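Local coordinates for protein nucleoporin NUP170 (Chaetomium thermophilum, PDB 5HAX) that probably serves as a scaffold component of the nuclear pore complex, joining a beta-propeller to a helical domain, at residues G172-S177 / E192-I197; Q226-R231 / L245-T250; R600-A605 / S623-I628; V465-V470 / R487-D492. All blocks are in the same frame, centred on the assembly; numbering follows the deposited sequence.

Contact 1: residues G172-S177 / E192-I197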
# COMPACT_ATOMS: atom_id res chain seq x y z
N GLY A 172 25.00 20.56 -16.73
CA GLY A 172 25.78 19.98 -17.79
C GLY A 172 24.99 19.86 -19.07
O GLY A 172 23.99 20.54 -19.30
N GLY A 173 25.44 18.94 -19.93
CA GLY A 173 24.86 18.77 -21.24
C GLY A 173 23.68 17.83 -21.32
O GLY A 173 23.00 17.80 -22.35
N SER A 174 23.41 17.07 -20.26
CA SER A 174 22.36 16.06 -20.28
C SER A 174 21.09 16.60 -19.64
O SER A 174 21.11 17.08 -18.50
CB SER A 174 22.82 14.79 -19.55
OG SER A 174 23.88 14.16 -20.24
N ASP A 175 19.98 16.51 -20.37
CA ASP A 175 18.67 16.89 -19.86
C ASP A 175 18.32 16.09 -18.61
O ASP A 175 18.72 14.93 -18.46
CB ASP A 175 17.61 16.67 -20.94
CG ASP A 175 16.20 16.70 -20.39
OD1 ASP A 175 15.64 17.80 -20.24
OD2 ASP A 175 15.64 15.61 -20.14
N VAL A 176 17.57 16.72 -17.71
CA VAL A 176 17.05 16.07 -16.51
C VAL A 176 15.52 16.15 -16.57
O VAL A 176 14.95 17.24 -16.42
CB VAL A 176 17.58 16.72 -15.22
CG1 VAL A 176 16.94 16.08 -13.99
CG2 VAL A 176 19.09 16.61 -15.15
N SER A 177 14.88 15.00 -16.78
CA SER A 177 13.43 14.89 -16.77
C SER A 177 12.90 13.92 -15.73
O SER A 177 11.68 13.85 -15.54
CB SER A 177 12.91 14.44 -18.15
OG SER A 177 13.08 15.46 -19.12
N GLU A 192 16.17 12.94 -21.22
CA GLU A 192 15.85 12.65 -22.61
C GLU A 192 17.00 12.96 -23.56
O GLU A 192 16.79 13.05 -24.78
CB GLU A 192 14.59 13.41 -23.02
CG GLU A 192 13.39 13.10 -22.13
CD GLU A 192 12.12 13.80 -22.58
OE1 GLU A 192 12.21 14.93 -23.12
OE2 GLU A 192 11.03 13.23 -22.39
N SER A 193 18.22 13.13 -23.04
CA SER A 193 19.41 13.32 -23.87
C SER A 193 20.14 12.02 -24.14
O SER A 193 20.71 11.85 -25.23
CB SER A 193 20.37 14.30 -23.19
OG SER A 193 19.82 15.60 -23.10
N ASP A 194 20.13 11.10 -23.19
CA ASP A 194 20.92 9.87 -23.25
C ASP A 194 20.39 8.96 -22.14
O ASP A 194 19.42 9.29 -21.46
CB ASP A 194 22.41 10.16 -23.09
CG ASP A 194 22.71 11.08 -21.92
OD1 ASP A 194 23.16 12.22 -22.15
OD2 ASP A 194 22.48 10.66 -20.77
N THR A 195 21.04 7.81 -21.98
CA THR A 195 20.66 6.84 -20.96
C THR A 195 21.52 6.93 -19.71
O THR A 195 21.41 6.06 -18.83
CB THR A 195 20.73 5.42 -21.53
OG1 THR A 195 22.09 5.10 -21.89
CG2 THR A 195 19.84 5.27 -22.75
N ASP A 196 22.37 7.95 -19.59
CA ASP A 196 23.24 8.06 -18.43
C ASP A 196 22.44 8.36 -17.18
O ASP A 196 21.41 9.05 -17.21
CB ASP A 196 24.28 9.17 -18.63
CG ASP A 196 25.23 8.89 -19.77
OD1 ASP A 196 25.24 7.76 -20.28
OD2 ASP A 196 25.98 9.82 -20.13
N ILE A 197 22.93 7.85 -16.05
CA ILE A 197 22.34 8.10 -14.74
C ILE A 197 23.35 8.86 -13.90
O ILE A 197 24.50 8.42 -13.75
CB ILE A 197 21.92 6.79 -14.05
CG1 ILE A 197 20.71 6.20 -14.79
CG2 ILE A 197 21.57 7.04 -12.58
CD1 ILE A 197 20.31 4.84 -14.33
O HOH W 1 25.64 12.45 -19.28
O HOH W 2 19.53 12.84 -20.16
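The carboxylates of D175 and D194 are the flat groups here, and each carries one bond across the contact and one within its own segment. On D175, OD2 holds two donors: its syn lone pair receives S177 OG at 2.8 Å, and its anti lone pair receives E192 N at 2.9 Å. The E192 bond is nearly straight, 164° at the hydrogen; chi1 of D175 (165°, CG anti to the backbone N) swings the group across to reach it. On D194, OD1 accepts from S174 OG through the syn lone pair at 2.8 Å, while OD2 accepts from D196 N through the anti lone pair at 3.0 Å, closing an Asx turn. In the beta-propeller, segment 172-177 leads from strand 159-170 of one four-stranded blade to strand 178-181 of the next, and 192-197 connects the middle two strands of that second blade. An alanine in place of D194 would remove both acceptors and would probably loosen the turn and its tie to S174. The side chains of D175 and E192 run side by side, D175 OD2 and E192 OE1 4.6 Å apart, a closeness of like charges that is probably unfavourable and that the two donors on D175 may offset. S193 OG accepts from D175 N at 2.9 Å. One water donates to both S174 OG and D196 OD2.

Contact 2: residues Q226-R231 / L245-T250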
# COMPACT_ATOMS: atom_id res chain seq x y z
N GLN A 226 24.87 5.21 -29.95
CA GLN A 226 23.69 5.46 -30.77
C GLN A 226 22.65 6.24 -29.96
O GLN A 226 22.73 6.36 -28.74
CB GLN A 226 23.10 4.14 -31.27
CG GLN A 226 24.04 3.34 -32.16
CD GLN A 226 23.51 1.96 -32.49
OE1 GLN A 226 22.36 1.81 -32.91
NE2 GLN A 226 24.34 0.94 -32.30
N GLN A 227 21.66 6.78 -30.67
CA GLN A 227 20.61 7.55 -30.02
C GLN A 227 19.74 6.64 -29.16
O GLN A 227 19.24 5.61 -29.63
CB GLN A 227 19.74 8.28 -31.04
CG GLN A 227 18.48 8.87 -30.41
CD GLN A 227 17.70 9.77 -31.34
OE1 GLN A 227 17.10 9.32 -32.31
NE2 GLN A 227 17.69 11.06 -31.03
N GLU A 228 19.54 7.03 -27.90
CA GLU A 228 18.68 6.34 -26.96
C GLU A 228 18.61 7.19 -25.70
O GLU A 228 19.62 7.75 -25.27
CB GLU A 228 19.22 4.94 -26.62
CG GLU A 228 18.27 4.09 -25.78
CD GLU A 228 18.86 2.75 -25.37
OE1 GLU A 228 20.07 2.53 -25.59
OE2 GLU A 228 18.11 1.92 -24.82
N TRP A 229 17.41 7.31 -25.12
CA TRP A 229 17.22 8.11 -23.91
C TRP A 229 16.20 7.41 -23.02
O TRP A 229 15.68 6.34 -23.35
CB TRP A 229 16.79 9.54 -24.25
CG TRP A 229 15.44 9.66 -24.90
CD1 TRP A 229 14.24 9.77 -24.27
CD2 TRP A 229 15.17 9.70 -26.31
NE1 TRP A 229 13.23 9.87 -25.20
CE2 TRP A 229 13.77 9.83 -26.45
CE3 TRP A 229 15.96 9.64 -27.45
CZ2 TRP A 229 13.15 9.89 -27.70
CZ3 TRP A 229 15.34 9.70 -28.69
CH2 TRP A 229 13.95 9.83 -28.80
N LEU A 230 15.91 8.02 -21.87
CA LEU A 230 15.11 7.38 -20.83
C LEU A 230 13.66 7.82 -20.87
O LEU A 230 13.34 8.96 -21.25
CB LEU A 230 15.69 7.66 -19.44
CG LEU A 230 17.08 7.08 -19.16
CD1 LEU A 230 17.45 7.30 -17.71
CD2 LEU A 230 17.15 5.59 -19.51
N ARG A 231 12.78 6.90 -20.47
CA ARG A 231 11.37 7.17 -20.24
C ARG A 231 11.00 7.19 -18.76
O ARG A 231 9.90 7.64 -18.43
CB ARG A 231 10.51 6.11 -20.95
CG ARG A 231 10.10 6.44 -22.39
CD ARG A 231 9.48 5.22 -23.06
NE ARG A 231 8.21 5.51 -23.72
CZ ARG A 231 7.07 5.75 -23.08
NH1 ARG A 231 5.96 5.99 -23.77
NH2 ARG A 231 7.03 5.76 -21.76
N LEU A 245 14.11 2.71 -17.76
CA LEU A 245 13.43 2.31 -18.98
C LEU A 245 13.79 3.29 -20.08
O LEU A 245 13.73 4.51 -19.87
CB LEU A 245 11.91 2.28 -18.78
CG LEU A 245 11.06 1.88 -19.99
CD1 LEU A 245 11.34 0.43 -20.38
CD2 LEU A 245 9.58 2.07 -19.69
N SER A 246 14.19 2.77 -21.24
CA SER A 246 14.60 3.61 -22.35
C SER A 246 13.49 3.72 -23.39
O SER A 246 12.47 3.02 -23.34
CB SER A 246 15.87 3.06 -23.00
OG SER A 246 15.57 2.14 -24.04
N ASN A 247 13.69 4.63 -24.35
CA ASN A 247 12.73 4.83 -25.43
C ASN A 247 12.70 3.65 -26.39
O ASN A 247 11.73 3.52 -27.14
CB ASN A 247 13.07 6.10 -26.20
CG ASN A 247 14.37 5.97 -26.96
OD1 ASN A 247 15.42 5.71 -26.38
ND2 ASN A 247 14.31 6.13 -28.28
N ARG A 248 13.73 2.82 -26.39
CA ARG A 248 13.76 1.58 -27.16
C ARG A 248 13.24 0.40 -26.36
O ARG A 248 13.40 -0.75 -26.80
CB ARG A 248 15.18 1.30 -27.65
CG ARG A 248 15.83 2.46 -28.36
CD ARG A 248 17.21 2.09 -28.90
NE ARG A 248 17.12 1.10 -29.97
CZ ARG A 248 16.86 1.39 -31.24
NH1 ARG A 248 16.80 0.42 -32.14
NH2 ARG A 248 16.66 2.64 -31.62
N SER A 249 12.63 0.64 -25.20
CA SER A 249 12.08 -0.39 -24.32
C SER A 249 13.17 -1.27 -23.72
O SER A 249 12.89 -2.41 -23.33
CB SER A 249 11.04 -1.24 -25.06
OG SER A 249 10.00 -0.43 -25.56
N THR A 250 14.40 -0.77 -23.61
CA THR A 250 15.46 -1.48 -22.92
C THR A 250 15.36 -1.25 -21.42
O THR A 250 15.19 -0.11 -20.97
CB THR A 250 16.83 -1.02 -23.42
OG1 THR A 250 16.98 -1.38 -24.80
CG2 THR A 250 17.96 -1.67 -22.61
O HOH W 3 16.43 5.57 -30.40
O HOH W 4 19.24 -0.50 -25.93
O HOH W 5 9.05 4.75 -26.48
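Segments 226-231 and 245-250 meet at an antiparallel, non-hydrogen-bonded pair, L230 with S246, whose CA atoms are 4.1 Å apart. Backbone bonds flank the pair: R231 N donates to L245 O at 2.6 Å, almost linear at 173°, and N247 N donates to W229 O at 2.8 Å. The backbone N of W229 is satisfied by a side chain, reaching N247 OD1 at 2.8 Å from above the amide plane, 46° out of it. The side-chain amide of N247 lies stacked on the W229 indole, its plane only 8° from that of the ring and its CG 3.8 Å above the ring's centre. N247 ND2, over that face, donates to a water that also serves Q227 O and R248 NH2.

S246 OG works in both directions. It donates to the anti lone pair of E228 OE2 at 2.7 Å, and it accepts from R248 N at 3.1 Å, which makes an ST turn, and from T250 N at 3.2 Å. The hydroxyl thus ties the type I turn, S246 to S249, to E228 of the other segment. E228 OE2 takes a further bond from a water, while OE1 forms a salt bridge with R252. The contact lies at one end of the hairpin of strands 230-236 and 241-246, the first two strands of a four-stranded propeller blade; strand 293-298 packs against R231 and L245, and L230 bonds through its backbone to G191.

Contact 3: residues R600-A605 / S623-I628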
# COMPACT_ATOMS: atom_id res chain seq x y z
N ARG A 600 -4.21 -8.51 15.78
CA ARG A 600 -3.04 -9.12 15.15
C ARG A 600 -1.79 -8.27 15.34
O ARG A 600 -0.68 -8.81 15.45
CB ARG A 600 -3.30 -9.35 13.66
CG ARG A 600 -3.28 -8.09 12.82
CD ARG A 600 -3.96 -8.29 11.48
NE ARG A 600 -3.39 -9.41 10.72
CZ ARG A 600 -2.40 -9.30 9.84
NH1 ARG A 600 -1.96 -10.38 9.20
NH2 ARG A 600 -1.84 -8.12 9.60
N THR A 601 -1.93 -6.94 15.40
CA THR A 601 -0.78 -6.07 15.64
C THR A 601 -0.27 -6.14 17.07
O THR A 601 0.83 -5.66 17.34
CB THR A 601 -1.12 -4.62 15.30
OG1 THR A 601 -2.16 -4.16 16.18
CG2 THR A 601 -1.57 -4.48 13.86
N LEU A 602 -1.05 -6.72 17.99
CA LEU A 602 -0.73 -6.76 19.42
C LEU A 602 -0.17 -8.10 19.86
O LEU A 602 0.87 -8.16 20.53
CB LEU A 602 -1.98 -6.45 20.23
CG LEU A 602 -2.09 -5.08 20.90
CD1 LEU A 602 -1.83 -3.97 19.91
CD2 LEU A 602 -3.48 -4.93 21.52
N TRP A 603 -0.85 -9.19 19.48
CA TRP A 603 -0.68 -10.51 20.08
C TRP A 603 0.77 -10.87 20.38
O TRP A 603 1.15 -11.05 21.54
CB TRP A 603 -1.32 -11.54 19.15
CG TRP A 603 -1.61 -12.86 19.78
CD1 TRP A 603 -0.93 -14.02 19.59
CD2 TRP A 603 -2.66 -13.15 20.71
NE1 TRP A 603 -1.49 -15.03 20.34
CE2 TRP A 603 -2.55 -14.51 21.04
CE3 TRP A 603 -3.67 -12.39 21.30
CZ2 TRP A 603 -3.43 -15.14 21.93
CZ3 TRP A 603 -4.54 -13.01 22.18
CH2 TRP A 603 -4.41 -14.37 22.49
N LYS A 604 1.59 -10.98 19.34
CA LYS A 604 2.97 -11.44 19.50
C LYS A 604 3.94 -10.31 19.82
O LYS A 604 5.14 -10.57 19.98
CB LYS A 604 3.43 -12.17 18.23
CG LYS A 604 2.68 -13.47 17.97
CD LYS A 604 3.03 -14.53 19.00
CE LYS A 604 2.30 -15.84 18.72
NZ LYS A 604 2.69 -16.91 19.67
N ALA A 605 3.47 -9.07 19.91
CA ALA A 605 4.34 -7.94 20.19
C ALA A 605 4.68 -7.86 21.67
O ALA A 605 3.87 -8.21 22.54
CB ALA A 605 3.69 -6.64 19.74
N SER A 623 -2.80 5.51 21.22
CA SER A 623 -3.97 5.75 20.37
C SER A 623 -4.40 4.48 19.66
O SER A 623 -5.60 4.27 19.44
CB SER A 623 -3.66 6.85 19.36
OG SER A 623 -2.60 6.46 18.50
N LYS A 624 -3.45 3.63 19.28
CA LYS A 624 -3.80 2.36 18.64
C LYS A 624 -4.43 1.40 19.63
O LYS A 624 -5.36 0.66 19.28
CB LYS A 624 -2.55 1.75 18.01
CG LYS A 624 -2.82 0.51 17.17
CD LYS A 624 -3.59 0.84 15.90
CE LYS A 624 -3.90 -0.41 15.11
NZ LYS A 624 -3.84 -0.16 13.64
N LEU A 625 -3.94 1.39 20.87
CA LEU A 625 -4.53 0.52 21.89
C LEU A 625 -5.97 0.90 22.19
O LEU A 625 -6.79 0.03 22.48
CB LEU A 625 -3.69 0.58 23.17
CG LEU A 625 -2.30 -0.07 23.08
CD1 LEU A 625 -1.45 0.32 24.28
CD2 LEU A 625 -2.41 -1.58 22.96
N VAL A 626 -6.30 2.19 22.10
CA VAL A 626 -7.66 2.64 22.37
C VAL A 626 -8.61 2.10 21.31
O VAL A 626 -9.65 1.50 21.63
CB VAL A 626 -7.72 4.18 22.44
CG1 VAL A 626 -9.16 4.67 22.47
CG2 VAL A 626 -6.96 4.68 23.66
N THR A 627 -8.29 2.30 20.03
CA THR A 627 -9.17 1.85 18.96
C THR A 627 -9.35 0.34 19.00
O THR A 627 -10.47 -0.16 18.80
CB THR A 627 -8.61 2.29 17.60
OG1 THR A 627 -7.32 1.69 17.40
CG2 THR A 627 -8.49 3.80 17.53
N ILE A 628 -8.28 -0.40 19.25
CA ILE A 628 -8.39 -1.86 19.35
C ILE A 628 -9.36 -2.22 20.47
O ILE A 628 -10.25 -3.06 20.29
CB ILE A 628 -7.00 -2.48 19.58
CG1 ILE A 628 -6.12 -2.29 18.35
CG2 ILE A 628 -7.13 -3.97 19.91
CD1 ILE A 628 -4.67 -2.67 18.56
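Segment 600-605 carries a type I turn from L602 to A605, closed by A605 N to L602 O at 2.8 Å, and faces helix 622-640 with the CA atoms of L602 and L625 8.6 Å apart. The meeting is apolar, with no hydrogen bond across it. L602 does most of the touching with its two methyls. L602 CD1 meets I628 CD1 tip to tip at 3.4 Å, closer than two methyls normally sit, and CD2 lies 3.8 Å from L625 CD2 as those two side chains cross obliquely. The chi1 of L602, -106°, is well off a staggered value, consistent with a side chain squeezed into place. L625 and I628, three residues apart on the helix, both set CG or CG1 anti to the carbonyl carbon (chi1 -69° and -67°) and so present their ends to the same leucine. T601 adds its hydroxyl, OG1 lying 3.8 Å from I628 CD1. Within the helix K624 O accepts twice, from I628 N at 3.1 Å and from T627 OG1 at 2.9 Å. An alanine at L602 would take away both methyl contacts and would probably loosen the fit between turn and helix. In the helical domain, two more helices close around this apolar cluster: I686 of helix 663-694 touches L602, L625 and I628, and Y717 of helix 717-722 touches L602 and L625, while W603 packs on helix 5-20.

Contact 4: residues V465-V470 / R487-D492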
# COMPACT_ATOMS: atom_id res chain seq x y z
N VAL A 465 -6.10 -7.18 7.12
CA VAL A 465 -5.79 -5.82 7.55
C VAL A 465 -6.97 -4.87 7.33
O VAL A 465 -6.80 -3.65 7.39
CB VAL A 465 -4.54 -5.28 6.84
CG1 VAL A 465 -3.31 -6.08 7.26
CG2 VAL A 465 -4.71 -5.32 5.32
N GLN A 466 -8.17 -5.41 7.10
CA GLN A 466 -9.34 -4.56 6.84
C GLN A 466 -9.57 -3.54 7.95
O GLN A 466 -10.09 -2.46 7.70
CB GLN A 466 -10.59 -5.43 6.68
CG GLN A 466 -10.66 -6.21 5.38
CD GLN A 466 -11.92 -7.05 5.29
OE1 GLN A 466 -12.94 -6.59 4.77
NE2 GLN A 466 -11.86 -8.27 5.79
N PHE A 467 -9.19 -3.88 9.19
CA PHE A 467 -9.49 -3.05 10.35
C PHE A 467 -8.24 -2.50 11.04
O PHE A 467 -8.36 -1.89 12.11
CB PHE A 467 -10.33 -3.85 11.35
CG PHE A 467 -11.33 -4.76 10.69
CD1 PHE A 467 -12.45 -4.24 10.06
CD2 PHE A 467 -11.15 -6.13 10.69
CE1 PHE A 467 -13.36 -5.07 9.45
CE2 PHE A 467 -12.06 -6.97 10.08
CZ PHE A 467 -13.17 -6.43 9.45
N ASP A 468 -7.06 -2.70 10.46
CA ASP A 468 -5.81 -2.20 11.02
C ASP A 468 -5.25 -1.00 10.29
O ASP A 468 -4.52 -0.21 10.90
CB ASP A 468 -4.74 -3.31 11.02
CG ASP A 468 -4.72 -4.10 12.31
OD1 ASP A 468 -4.79 -3.49 13.40
OD2 ASP A 468 -4.64 -5.34 12.24
N GLN A 469 -5.56 -0.84 9.00
CA GLN A 469 -5.08 0.28 8.21
C GLN A 469 -6.19 0.69 7.25
O GLN A 469 -6.92 -0.16 6.74
CB GLN A 469 -3.80 -0.08 7.44
CG GLN A 469 -3.94 -1.29 6.52
CD GLN A 469 -2.61 -1.79 6.01
OE1 GLN A 469 -2.31 -1.69 4.82
NE2 GLN A 469 -1.79 -2.34 6.90
N VAL A 470 -6.32 1.99 7.02
CA VAL A 470 -7.39 2.52 6.18
C VAL A 470 -7.25 1.95 4.77
O VAL A 470 -6.15 1.53 4.38
CB VAL A 470 -7.38 4.06 6.14
CG1 VAL A 470 -7.70 4.62 7.52
CG2 VAL A 470 -6.04 4.58 5.63
N ARG A 487 -9.68 2.20 -2.64
CA ARG A 487 -9.88 0.76 -2.68
C ARG A 487 -11.00 0.37 -1.73
O ARG A 487 -11.08 0.85 -0.60
CB ARG A 487 -8.57 0.06 -2.28
CG ARG A 487 -8.68 -1.44 -2.05
CD ARG A 487 -9.08 -2.18 -3.31
NE ARG A 487 -8.96 -3.63 -3.14
CZ ARG A 487 -9.74 -4.53 -3.74
NH1 ARG A 487 -10.71 -4.15 -4.55
NH2 ARG A 487 -9.54 -5.82 -3.51
N ARG A 488 -11.88 -0.52 -2.19
CA ARG A 488 -13.00 -1.01 -1.40
C ARG A 488 -12.68 -2.39 -0.84
O ARG A 488 -12.20 -3.27 -1.56
CB ARG A 488 -14.28 -1.05 -2.23
CG ARG A 488 -14.84 0.33 -2.48
CD ARG A 488 -16.02 0.32 -3.43
NE ARG A 488 -17.28 0.04 -2.76
CZ ARG A 488 -18.46 0.54 -3.13
NH1 ARG A 488 -19.55 0.22 -2.45
NH2 ARG A 488 -18.55 1.36 -4.16
N ARG A 489 -12.94 -2.56 0.46
CA ARG A 489 -12.73 -3.82 1.15
C ARG A 489 -13.97 -4.71 1.03
O ARG A 489 -15.03 -4.28 0.58
CB ARG A 489 -12.42 -3.58 2.63
CG ARG A 489 -11.28 -2.61 2.90
CD ARG A 489 -11.34 -2.07 4.32
NE ARG A 489 -12.53 -1.25 4.54
CZ ARG A 489 -12.94 -0.83 5.73
NH1 ARG A 489 -14.04 -0.09 5.82
NH2 ARG A 489 -12.27 -1.14 6.83
N LEU A 490 -13.82 -5.96 1.46
CA LEU A 490 -14.96 -6.87 1.50
C LEU A 490 -16.10 -6.29 2.33
O LEU A 490 -17.26 -6.33 1.91
CB LEU A 490 -14.51 -8.23 2.06
CG LEU A 490 -15.63 -9.22 2.40
CD1 LEU A 490 -16.50 -9.51 1.19
CD2 LEU A 490 -15.04 -10.50 2.97
N VAL A 491 -15.79 -5.76 3.51
CA VAL A 491 -16.83 -5.22 4.38
C VAL A 491 -17.53 -4.03 3.72
O VAL A 491 -18.73 -3.82 3.92
CB VAL A 491 -16.26 -4.83 5.76
CG1 VAL A 491 -15.84 -6.07 6.53
CG2 VAL A 491 -15.10 -3.84 5.61
N ASP A 492 -16.79 -3.25 2.93
CA ASP A 492 -17.42 -2.16 2.18
C ASP A 492 -18.38 -2.70 1.13
O ASP A 492 -19.49 -2.19 0.97
CB ASP A 492 -16.35 -1.28 1.53
CG ASP A 492 -15.37 -0.71 2.53
OD1 ASP A 492 -15.82 -0.15 3.55
OD2 ASP A 492 -14.15 -0.82 2.28
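This is a mixed, largely buried contact at the start of helix 490-501, where the chain leaves strand 481-487 of the propeller and meets the loop 465-470 that precedes strand 473-478. Two hydrogen bonds cross it, both to Q466. Q466 O accepts from R489 NH2 at 2.7 Å, the oxygen lying in the guanidinium plane while the donor stands 29° above the carbonyl plane. The side chain, extended beyond CG, brings Q466 OE1 to V491 N at 3.2 Å, nearly along the C=O axis (172°). The other end of that amide is held too, NE2 donating to L463 O.

R489 occupies the N-cap position and is fixed by D492 three residues on. R489 NE reaches D492 OD2 at 2.8 Å and R489 NH1 reaches D492 OD1 at 2.9 Å, a side-on salt bridge; OD2 also accepts from R489 N at 2.8 Å. With CG2 of V491 3.7 Å above one face of the guanidinium, the group's rotation is closely set, so that NH2 points at Q466 O. V491 CG1 meets the edge of the F467 ring, 4.0 Å from CE1, and F467 packs edge-to-face with Y594 of helix 586-599. These features are those of helix N-terminal capping: D492 supplies the N3 half of a capping box, accepting from the N-cap amide, with no return bond from the R489 side chain, and Q466 takes a first-turn N-H, here where the propeller passes into the helical domain.

How the contacts relate
Along the chain the order is contact 1, contact 2, contact 4, contact 3. Contacts 1 and 2 belong to successive four-stranded propeller blades; their centres are 11 Å apart and they touch, E192 C lying 3.5 Å from W229 CB. Contact 4 marks the passage from propeller to helices, contact 3 lies within the helical domain, and the two touch, with centres about 17 Å apart. D468 packs on R600 and T601, and V465 on R600; a weak, long ion pair joins K624 to D468. The two groups stand about 40 to 48 Å apart between centres. Contacts 3 and 4 would probably help set how the helical domain sits on the propeller, far from the blades of contacts 1 and 2.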